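Local coordinates for secreted effector protein sseI (Salmonella enterica subsp. enterica serovar Typhimurium, PDB 4G2B) that is a type III secreted effector with a papain-like fold related to the dermonecrotoxin family, and probably acts on host proteins as a cysteine-dependent deamidase, at residues A[130-135]-A[169-174]. Residues are numbered along the deposited sequence; the frame is centred on the assembly and turned at random.
Sequences RKLIYY and PRWFNT
Trp171 reaches from the first turn of helix 170-175 to the loop that leads into strand 132-138 and gives its indole N-H to a backbone carbonyl. The bond from Trp171 NE1 to Arg130 O is short, 2.7 Å, and nearly straight at 172°. The oxygen lies in the indole plane, at the ring edge where the N-H points, so tryptophan suits the place: it supplies one directed donor on a large apolar surface. With chi1 at 74°, its CG sits between the backbone N and the carbonyl carbon, which swings the ring back over Pro169, whose CG lies against one indole face.

The apolar part centres on Leu132, a branched side chain with a surface for each of three partners. Leu132 CB packs 3.8 Å from Trp171 CZ2. CG stands anti to the backbone N (chi1 173°), sending both methyls toward the helix, where both meet the phenyl ring of Phe172. That flat ring offers a methyl a broad apolar face: Leu132 CD2 makes a CH-pi contact over it, 3.6 Å from the Phe172 centroid. Leu132 CD1 touches both Phe172 CD2 (3.7 Å) and Pro169 CD (3.9 Å). Pro169, at the N-cap, has no backbone N-H to satisfy, and Pro169 CG also rests 3.8 Å from Lys131 O.

This packing joins the C-terminal helix to the start of a strand inside the antiparallel sheet, between strands 61-69 and 164-165. Phe165 touches both Leu132 and Phe172, Trp69 borders Leu132 from strand 61-69, and Pro72 in a loop meets Trp171.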
loop_
_atom_site.group_PDB
_atom_site.type_symbol
_atom_site.label_atom_id
_atom_site.label_comp_id
_atom_site.label_asym_id
_atom_site.label_seq_id
_atom_site.Cartn_x
_atom_site.Cartn_y
_atom_site.Cartn_z
ATOM N N ARG A 130 -0.962 -4.677 -13.277
ATOM C CA ARG A 130 -1.591 -4.021 -14.382
ATOM C C ARG A 130 -3.122 -4.072 -14.445
ATOM O O ARG A 130 -3.681 -3.732 -15.490
ATOM C CB ARG A 130 -0.997 -4.523 -15.716
ATOM C CG ARG A 130 -0.845 -6.060 -15.867
ATOM C CD ARG A 130 0.074 -6.513 -17.073
ATOM N NE ARG A 130 1.175 -5.569 -17.362
ATOM C CZ ARG A 130 2.284 -5.415 -16.623
ATOM N NH1 ARG A 130 2.488 -6.167 -15.532
ATOM N NH2 ARG A 130 3.207 -4.514 -16.991
ATOM N N LYS A 131 -3.811 -4.478 -13.385
ATOM C CA LYS A 131 -5.273 -4.343 -13.428
ATOM C C LYS A 131 -5.645 -2.913 -12.952
ATOM O O LYS A 131 -4.977 -2.341 -12.094
ATOM C CB LYS A 131 -5.976 -5.417 -12.621
ATOM C CG LYS A 131 -5.948 -6.817 -13.284
ATOM C CD LYS A 131 -6.062 -7.892 -12.254
ATOM C CE LYS A 131 -5.917 -9.326 -12.795
ATOM N NZ LYS A 131 -7.165 -10.064 -12.682
ATOM N N LEU A 132 -6.668 -2.363 -13.601
ATOM C CA LEU A 132 -7.340 -1.153 -13.206
ATOM C C LEU A 132 -8.384 -1.471 -12.142
ATOM O O LEU A 132 -9.259 -2.316 -12.349
ATOM C CB LEU A 132 -8.036 -0.567 -14.400
ATOM C CG LEU A 132 -8.932 0.635 -14.130
ATOM C CD1 LEU A 132 -8.185 1.857 -13.445
ATOM C CD2 LEU A 132 -9.569 1.071 -15.457
ATOM N N ILE A 133 -8.266 -0.817 -10.988
ATOM C CA ILE A 133 -9.124 -1.084 -9.835
ATOM C C ILE A 133 -9.663 0.231 -9.320
ATOM O O ILE A 133 -8.932 1.211 -9.065
ATOM C CB ILE A 133 -8.424 -1.804 -8.698
ATOM C CG1 ILE A 133 -7.811 -3.099 -9.246
ATOM C CG2 ILE A 133 -9.382 -2.085 -7.569
ATOM C CD1 ILE A 133 -6.897 -3.833 -8.273
ATOM N N TYR A 134 -10.968 0.263 -9.189
ATOM C CA TYR A 134 -11.596 1.463 -8.732
ATOM C C TYR A 134 -12.881 1.090 -8.066
ATOM O O TYR A 134 -13.417 -0.029 -8.264
ATOM C CB TYR A 134 -11.719 2.497 -9.878
ATOM C CG TYR A 134 -12.634 2.169 -11.003
ATOM C CD1 TYR A 134 -14.040 2.151 -10.815
ATOM C CD2 TYR A 134 -12.137 1.919 -12.273
ATOM C CE1 TYR A 134 -14.901 1.846 -11.892
ATOM C CE2 TYR A 134 -12.977 1.607 -13.335
ATOM C CZ TYR A 134 -14.352 1.566 -13.148
ATOM O OH TYR A 134 -15.143 1.286 -14.257
ATOM N N TYR A 135 -13.327 1.984 -7.203
ATOM C CA TYR A 135 -14.485 1.727 -6.385
ATOM C C TYR A 135 -15.281 2.982 -6.116
ATOM O O TYR A 135 -14.830 4.080 -6.396
ATOM C CB TYR A 135 -14.089 1.110 -5.046
ATOM C CG TYR A 135 -13.280 2.010 -4.121
ATOM C CD1 TYR A 135 -13.894 2.979 -3.330
ATOM C CD2 TYR A 135 -11.893 1.921 -4.061
ATOM C CE1 TYR A 135 -13.171 3.777 -2.520
ATOM C CE2 TYR A 135 -11.186 2.735 -3.212
ATOM C CZ TYR A 135 -11.800 3.630 -2.445
ATOM O OH TYR A 135 -11.038 4.431 -1.590
ATOM N N PRO A 169 -3.183 2.073 -13.981
ATOM C CA PRO A 169 -2.041 1.585 -14.685
ATOM C C PRO A 169 -1.786 2.344 -15.963
ATOM O O PRO A 169 -2.674 3.015 -16.516
ATOM C CB PRO A 169 -2.377 0.127 -14.980
ATOM C CG PRO A 169 -3.928 0.039 -14.876
ATOM C CD PRO A 169 -4.379 1.229 -14.117
ATOM N N ARG A 170 -0.530 2.231 -16.402
ATOM C CA ARG A 170 -0.027 2.952 -17.573
ATOM C C ARG A 170 -1.000 2.896 -18.784
ATOM O O ARG A 170 -1.407 3.963 -19.343
ATOM C CB ARG A 170 1.360 2.405 -17.950
ATOM C CG ARG A 170 2.046 3.219 -18.943
ATOM C CD ARG A 170 3.405 2.607 -19.250
ATOM N NE ARG A 170 4.437 3.645 -19.246
ATOM C CZ ARG A 170 5.703 3.450 -19.625
ATOM N NH1 ARG A 170 6.120 2.241 -20.041
ATOM N NH2 ARG A 170 6.564 4.470 -19.575
ATOM N N TRP A 171 -1.407 1.677 -19.117
ATOM C CA TRP A 171 -2.370 1.420 -20.213
ATOM C C TRP A 171 -3.725 2.142 -20.088
ATOM O O TRP A 171 -4.363 2.511 -21.103
ATOM C CB TRP A 171 -2.639 -0.073 -20.377
ATOM C CG TRP A 171 -3.512 -0.760 -19.315
ATOM C CD1 TRP A 171 -3.063 -1.603 -18.341
ATOM C CD2 TRP A 171 -4.965 -0.757 -19.193
ATOM N NE1 TRP A 171 -4.122 -2.100 -17.600
ATOM C CE2 TRP A 171 -5.295 -1.585 -18.084
ATOM C CE3 TRP A 171 -6.005 -0.106 -19.874
ATOM C CZ2 TRP A 171 -6.623 -1.809 -17.668
ATOM C CZ3 TRP A 171 -7.334 -0.307 -19.439
ATOM C CH2 TRP A 171 -7.626 -1.148 -18.341
ATOM N N PHE A 172 -4.201 2.293 -18.859
ATOM C CA PHE A 172 -5.442 3.000 -18.656
ATOM C C PHE A 172 -5.228 4.493 -18.849
ATOM O O PHE A 172 -6.093 5.178 -19.385
ATOM C CB PHE A 172 -6.046 2.707 -17.268
ATOM C CG PHE A 172 -7.289 3.464 -17.014
ATOM C CD1 PHE A 172 -8.391 3.276 -17.843
ATOM C CD2 PHE A 172 -7.356 4.380 -15.993
ATOM C CE1 PHE A 172 -9.547 3.994 -17.636
ATOM C CE2 PHE A 172 -8.489 5.094 -15.761
ATOM C CZ PHE A 172 -9.593 4.931 -16.581
ATOM N N ASN A 173 -4.069 5.001 -18.422
ATOM C CA ASN A 173 -3.750 6.425 -18.582
ATOM C C ASN A 173 -3.692 6.803 -20.062
ATOM O O ASN A 173 -4.161 7.863 -20.463
ATOM C CB ASN A 173 -2.417 6.786 -17.875
ATOM C CG ASN A 173 -2.458 6.489 -16.369
ATOM O OD1 ASN A 173 -3.490 6.666 -15.703
ATOM N ND2 ASN A 173 -1.353 5.994 -15.842
ATOM N N THR A 174 -3.108 5.908 -20.845
ATOM C CA THR A 174 -3.119 5.972 -22.303
ATOM C C THR A 174 -4.510 5.920 -22.901
ATOM O O THR A 174 -4.867 6.740 -23.773
ATOM C CB THR A 174 -2.350 4.795 -22.834
ATOM O OG1 THR A 174 -0.974 4.987 -22.490
ATOM C CG2 THR A 174 -2.532 4.625 -24.376
#